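PDB 3DQQ: 3-oxo-tetronate kinase, which probably catalyses the ATP-dependent phosphorylation of 3-oxo-tetronate (3-dehydroerythronate) to 3-oxo-tetronate 4-phosphate. Local coordinates for residues A[115-128]-A[198-210]. Residues are numbered along the deposited sequence; the frame is centred on the assembly and turned at random.
Sequences SPALPVNGRTVYQG and VLDALNERHLEIQ
Val125 and Ala201 form a single antiparallel, hydrogen-bonded bridge, Val125 N giving to Ala201 O at 3.0 Å and Ala201 N returning to Val125 O. This isolated pair sits in the sugar-binding N-terminal domain and joins the edge of a small antiparallel sheet, strand 123-126, to the link between strand 196-199 and helix 204-214, beyond the end of the parallel strands 112-115 and 196-199. One residue before the bridge, the Asp200 carboxylate accepts from the turn that follows strand 123-126: Gln127 N donates a hydrogen bond to OD2 at 2.6 Å, on its syn side and 32° out of the carboxylate plane, while Gly128 N makes a weak bond to OD1. Ala172 N, at the start of helix 172-177, is a second partner of OD2, and these backbone N-H groups would be expected to offset part of the negative charge. Val125 CG1, anti to the backbone N (chi1 170°), touches both Asp200 OD1 and Val198 CG1. Leu202 begins by pointing away from the strand, yet its CD2 swings back over Val125 O and Tyr126 CB. At the other end the Pro119 ring lays CG against Asn203 N at 3.5 Å, where Asn203 caps helix 204-214 through OD1 and His206 N; Leu207 CD1 reaches Pro119 CD, 3.8 Å away. Ala117 CB packs on Ala201 CB, beside the bridge. Buried Ser115 OG donates to Gln210 OE1 at 2.7 Å, the extended glutamine reaching out from the helix, and accepts from a water that also bonds Ala117 N and Leu199 O.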
loop_
_atom_site.group_PDB
_atom_site.type_symbol
_atom_site.label_atom_id
_atom_site.label_comp_id
_atom_site.label_asym_id
_atom_site.label_seq_id
_atom_site.Cartn_x
_atom_site.Cartn_y
_atom_site.Cartn_z
ATOM N N SER A 115 -18.056 17.948 -18.597
ATOM C CA SER A 115 -19.048 17.098 -17.931
ATOM C C SER A 115 -18.458 15.861 -17.254
ATOM O O SER A 115 -18.500 14.765 -17.795
ATOM C CB SER A 115 -20.081 16.660 -18.940
ATOM O OG SER A 115 -21.217 16.112 -18.288
ATOM N N PRO A 116 -17.924 16.018 -16.046
ATOM C CA PRO A 116 -17.289 14.897 -15.331
ATOM C C PRO A 116 -18.222 13.848 -14.724
ATOM O O PRO A 116 -17.807 12.716 -14.524
ATOM C CB PRO A 116 -16.547 15.569 -14.202
ATOM C CG PRO A 116 -16.640 16.995 -14.459
ATOM C CD PRO A 116 -17.837 17.252 -15.273
ATOM N N ALA A 117 -19.458 14.202 -14.441
ATOM C CA ALA A 117 -20.299 13.316 -13.652
ATOM C C ALA A 117 -20.361 11.906 -14.190
ATOM O O ALA A 117 -20.397 11.698 -15.380
ATOM C CB ALA A 117 -21.711 13.863 -13.562
ATOM N N LEU A 118 -20.392 10.952 -13.271
ATOM C CA LEU A 118 -20.843 9.594 -13.526
ATOM C C LEU A 118 -21.647 9.080 -12.280
ATOM O O LEU A 118 -21.113 8.379 -11.391
ATOM C CB LEU A 118 -19.606 8.765 -13.805
ATOM C CG LEU A 118 -19.833 7.311 -14.180
ATOM C CD1 LEU A 118 -20.672 7.166 -15.459
ATOM C CD2 LEU A 118 -18.418 6.679 -14.258
ATOM N N PRO A 119 -22.907 9.504 -12.154
ATOM C CA PRO A 119 -23.727 9.184 -10.976
ATOM C C PRO A 119 -23.727 7.719 -10.508
ATOM O O PRO A 119 -23.670 7.437 -9.317
ATOM C CB PRO A 119 -25.117 9.592 -11.404
ATOM C CG PRO A 119 -24.884 10.736 -12.306
ATOM C CD PRO A 119 -23.617 10.380 -13.082
ATOM N N VAL A 120 -23.750 6.789 -11.436
ATOM C CA VAL A 120 -23.724 5.396 -11.074
ATOM C C VAL A 120 -22.471 5.079 -10.244
ATOM O O VAL A 120 -22.494 4.169 -9.468
ATOM C CB VAL A 120 -23.806 4.479 -12.349
ATOM C CG1 VAL A 120 -22.473 3.731 -12.556
ATOM C CG2 VAL A 120 -24.991 3.534 -12.257
ATOM N N ASN A 121 -21.371 5.787 -10.419
ATOM C CA ASN A 121 -20.208 5.579 -9.533
ATOM C C ASN A 121 -20.072 6.665 -8.488
ATOM O O ASN A 121 -19.006 6.855 -7.944
ATOM C CB ASN A 121 -18.887 5.548 -10.301
ATOM C CG ASN A 121 -18.733 4.316 -11.149
ATOM O OD1 ASN A 121 -19.704 3.586 -11.388
ATOM N ND2 ASN A 121 -17.508 4.077 -11.627
ATOM N N GLY A 122 -21.140 7.394 -8.222
ATOM C CA GLY A 122 -21.108 8.390 -7.166
ATOM C C GLY A 122 -20.369 9.667 -7.468
ATOM O O GLY A 122 -19.873 10.310 -6.585
ATOM N N ARG A 123 -20.297 10.064 -8.715
ATOM C CA ARG A 123 -19.825 11.380 -9.020
ATOM C C ARG A 123 -20.941 12.197 -9.564
ATOM O O ARG A 123 -21.516 11.862 -10.608
ATOM C CB ARG A 123 -18.728 11.289 -10.007
ATOM C CG ARG A 123 -17.444 11.325 -9.297
ATOM C CD ARG A 123 -16.555 10.288 -9.775
ATOM N NE ARG A 123 -16.851 9.051 -9.115
ATOM C CZ ARG A 123 -15.927 8.154 -8.833
ATOM N NH1 ARG A 123 -14.647 8.376 -9.159
ATOM N NH2 ARG A 123 -16.271 7.032 -8.221
ATOM N N THR A 124 -21.273 13.270 -8.856
ATOM C CA THR A 124 -22.357 14.099 -9.313
ATOM C C THR A 124 -21.871 15.522 -9.314
ATOM O O THR A 124 -20.906 15.840 -8.663
ATOM C CB THR A 124 -23.647 13.845 -8.469
ATOM O OG1 THR A 124 -23.356 13.989 -7.089
ATOM C CG2 THR A 124 -24.204 12.402 -8.702
ATOM N N VAL A 125 -22.531 16.377 -10.058
ATOM C CA VAL A 125 -22.168 17.755 -10.104
ATOM C C VAL A 125 -23.436 18.586 -9.902
ATOM O O VAL A 125 -24.427 18.391 -10.612
ATOM C CB VAL A 125 -21.506 18.108 -11.479
ATOM C CG1 VAL A 125 -21.344 19.623 -11.615
ATOM C CG2 VAL A 125 -20.198 17.357 -11.619
ATOM N N TYR A 126 -23.392 19.533 -8.958
ATOM C CA TYR A 126 -24.539 20.430 -8.693
ATOM C C TYR A 126 -24.045 21.856 -8.545
ATOM O O TYR A 126 -23.100 22.102 -7.815
ATOM C CB TYR A 126 -25.307 19.975 -7.453
ATOM C CG TYR A 126 -26.488 20.845 -7.146
ATOM C CD1 TYR A 126 -26.526 21.653 -6.009
ATOM C CD2 TYR A 126 -27.558 20.878 -7.979
ATOM C CE1 TYR A 126 -27.590 22.455 -5.740
ATOM C CE2 TYR A 126 -28.640 21.689 -7.710
ATOM C CZ TYR A 126 -28.638 22.470 -6.599
ATOM O OH TYR A 126 -29.721 23.263 -6.390
ATOM N N GLN A 127 -24.666 22.783 -9.260
ATOM C CA GLN A 127 -24.203 24.172 -9.375
ATOM C C GLN A 127 -22.724 24.342 -9.752
ATOM O O GLN A 127 -22.106 25.410 -9.491
ATOM C CB GLN A 127 -24.476 24.932 -8.099
ATOM C CG GLN A 127 -25.909 24.879 -7.660
ATOM C CD GLN A 127 -26.863 25.572 -8.585
ATOM O OE1 GLN A 127 -26.542 26.547 -9.254
ATOM N NE2 GLN A 127 -28.055 25.052 -8.636
ATOM N N GLY A 128 -22.164 23.303 -10.371
ATOM C CA GLY A 128 -20.764 23.321 -10.748
ATOM C C GLY A 128 -19.791 22.737 -9.759
ATOM O O GLY A 128 -18.594 22.666 -10.046
ATOM N N VAL A 198 -19.497 24.159 -17.418
ATOM C CA VAL A 198 -19.645 22.944 -16.644
ATOM C C VAL A 198 -21.110 22.582 -16.648
ATOM O O VAL A 198 -21.995 23.447 -16.546
ATOM C CB VAL A 198 -19.179 23.116 -15.188
ATOM C CG1 VAL A 198 -19.447 21.821 -14.351
ATOM C CG2 VAL A 198 -17.703 23.434 -15.149
ATOM N N LEU A 199 -21.373 21.293 -16.774
ATOM C CA LEU A 199 -22.748 20.768 -16.865
ATOM C C LEU A 199 -23.086 19.891 -15.655
ATOM O O LEU A 199 -22.348 18.953 -15.329
ATOM C CB LEU A 199 -22.866 19.931 -18.136
ATOM C CG LEU A 199 -23.261 20.605 -19.445
ATOM C CD1 LEU A 199 -22.621 21.952 -19.537
ATOM C CD2 LEU A 199 -22.912 19.658 -20.630
ATOM N N ASP A 200 -24.179 20.190 -14.982
ATOM C CA ASP A 200 -24.578 19.405 -13.835
ATOM C C ASP A 200 -25.119 18.030 -14.230
ATOM O O ASP A 200 -25.598 17.837 -15.330
ATOM C CB ASP A 200 -25.663 20.136 -13.044
ATOM C CG ASP A 200 -25.124 21.354 -12.213
ATOM O OD1 ASP A 200 -23.958 21.823 -12.436
ATOM O OD2 ASP A 200 -25.916 21.858 -11.346
ATOM N N ALA A 201 -25.027 17.075 -13.317
ATOM C CA ALA A 201 -25.707 15.805 -13.444
ATOM C C ALA A 201 -25.807 15.153 -12.044
ATOM O O ALA A 201 -24.823 14.998 -11.339
ATOM C CB ALA A 201 -24.983 14.910 -14.397
ATOM N N LEU A 202 -27.026 14.816 -11.648
ATOM C CA LEU A 202 -27.291 14.069 -10.437
ATOM C C LEU A 202 -27.712 12.648 -10.759
ATOM O O LEU A 202 -27.791 11.808 -9.873
ATOM C CB LEU A 202 -28.412 14.749 -9.649
ATOM C CG LEU A 202 -28.332 16.291 -9.548
ATOM C CD1 LEU A 202 -29.536 16.888 -8.735
ATOM C CD2 LEU A 202 -26.937 16.723 -8.994
ATOM N N ASN A 203 -27.996 12.362 -12.013
ATOM C CA ASN A 203 -28.587 11.083 -12.370
ATOM C C ASN A 203 -28.467 10.880 -13.858
ATOM O O ASN A 203 -28.221 11.821 -14.613
ATOM C CB ASN A 203 -30.060 11.048 -11.966
ATOM C CG ASN A 203 -30.840 12.158 -12.574
ATOM O OD1 ASN A 203 -30.801 12.381 -13.773
ATOM N ND2 ASN A 203 -31.570 12.862 -11.771
ATOM N N GLU A 204 -28.708 9.658 -14.293
ATOM C CA GLU A 204 -28.510 9.346 -15.682
ATOM C C GLU A 204 -29.447 10.105 -16.642
ATOM O O GLU A 204 -29.065 10.404 -17.753
ATOM C CB GLU A 204 -28.430 7.821 -15.886
ATOM C CG GLU A 204 -29.680 7.007 -16.258
ATOM C CD GLU A 204 -29.280 5.522 -16.594
ATOM O OE1 GLU A 204 -30.124 4.742 -17.142
ATOM O OE2 GLU A 204 -28.085 5.168 -16.298
ATOM N N ARG A 205 -30.616 10.515 -16.192
ATOM C CA ARG A 205 -31.468 11.308 -17.065
ATOM C C ARG A 205 -30.808 12.629 -17.478
ATOM O O ARG A 205 -30.990 13.125 -18.586
ATOM C CB ARG A 205 -32.780 11.591 -16.365
ATOM C CG ARG A 205 -33.786 12.336 -17.181
ATOM C CD ARG A 205 -35.078 12.619 -16.315
ATOM N NE ARG A 205 -34.769 13.014 -14.903
ATOM C CZ ARG A 205 -34.533 14.269 -14.467
ATOM N NH1 ARG A 205 -34.592 15.329 -15.299
ATOM N NH2 ARG A 205 -34.219 14.460 -13.179
ATOM N N HIS A 206 -30.068 13.223 -16.565
ATOM C CA HIS A 206 -29.392 14.459 -16.854
ATOM C C HIS A 206 -28.360 14.267 -17.946
ATOM O O HIS A 206 -28.226 15.106 -18.851
ATOM C CB HIS A 206 -28.687 14.937 -15.609
ATOM C CG HIS A 206 -29.601 15.555 -14.602
ATOM N ND1 HIS A 206 -29.307 15.593 -13.259
ATOM C CD2 HIS A 206 -30.788 16.187 -14.747
ATOM C CE1 HIS A 206 -30.271 16.228 -12.624
ATOM N NE2 HIS A 206 -31.184 16.596 -13.504
ATOM N N LEU A 207 -27.638 13.154 -17.861
ATOM C CA LEU A 207 -26.683 12.805 -18.890
ATOM C C LEU A 207 -27.338 12.536 -20.228
ATOM O O LEU A 207 -26.793 12.926 -21.274
ATOM C CB LEU A 207 -25.850 11.624 -18.467
ATOM C CG LEU A 207 -24.923 11.969 -17.284
ATOM C CD1 LEU A 207 -24.220 10.715 -16.789
ATOM C CD2 LEU A 207 -23.946 13.055 -17.684
ATOM N N GLU A 208 -28.512 11.920 -20.224
ATOM C CA GLU A 208 -29.229 11.684 -21.459
ATOM C C GLU A 208 -29.634 13.000 -22.089
ATOM O O GLU A 208 -29.556 13.159 -23.301
ATOM C CB GLU A 208 -30.449 10.828 -21.231
ATOM C CG GLU A 208 -30.155 9.375 -20.824
ATOM C CD GLU A 208 -31.445 8.533 -20.591
ATOM O OE1 GLU A 208 -31.442 7.316 -20.899
ATOM O OE2 GLU A 208 -32.478 9.090 -20.115
ATOM N N ILE A 209 -30.052 13.959 -21.272
ATOM C CA ILE A 209 -30.423 15.276 -21.794
ATOM C C ILE A 209 -29.192 15.972 -22.393
ATOM O O ILE A 209 -29.270 16.619 -23.427
ATOM C CB ILE A 209 -31.060 16.138 -20.690
ATOM C CG1 ILE A 209 -32.392 15.514 -20.268
ATOM C CG2 ILE A 209 -31.282 17.570 -21.163
ATOM C CD1 ILE A 209 -32.891 15.905 -18.857
ATOM N N GLN A 210 -28.044 15.835 -21.741
ATOM C CA GLN A 210 -26.848 16.503 -22.234
ATOM C C GLN A 210 -26.501 15.914 -23.590
ATOM O O GLN A 210 -26.229 16.652 -24.536
ATOM C CB GLN A 210 -25.677 16.323 -21.287
ATOM C CG GLN A 210 -25.724 17.046 -19.953
ATOM C CD GLN A 210 -24.540 16.610 -19.065
ATOM O OE1 GLN A 210 -23.528 16.159 -19.596
ATOM N NE2 GLN A 210 -24.652 16.756 -17.734
HETATM O O HOH W 1 -21.209 16.327 -15.483
#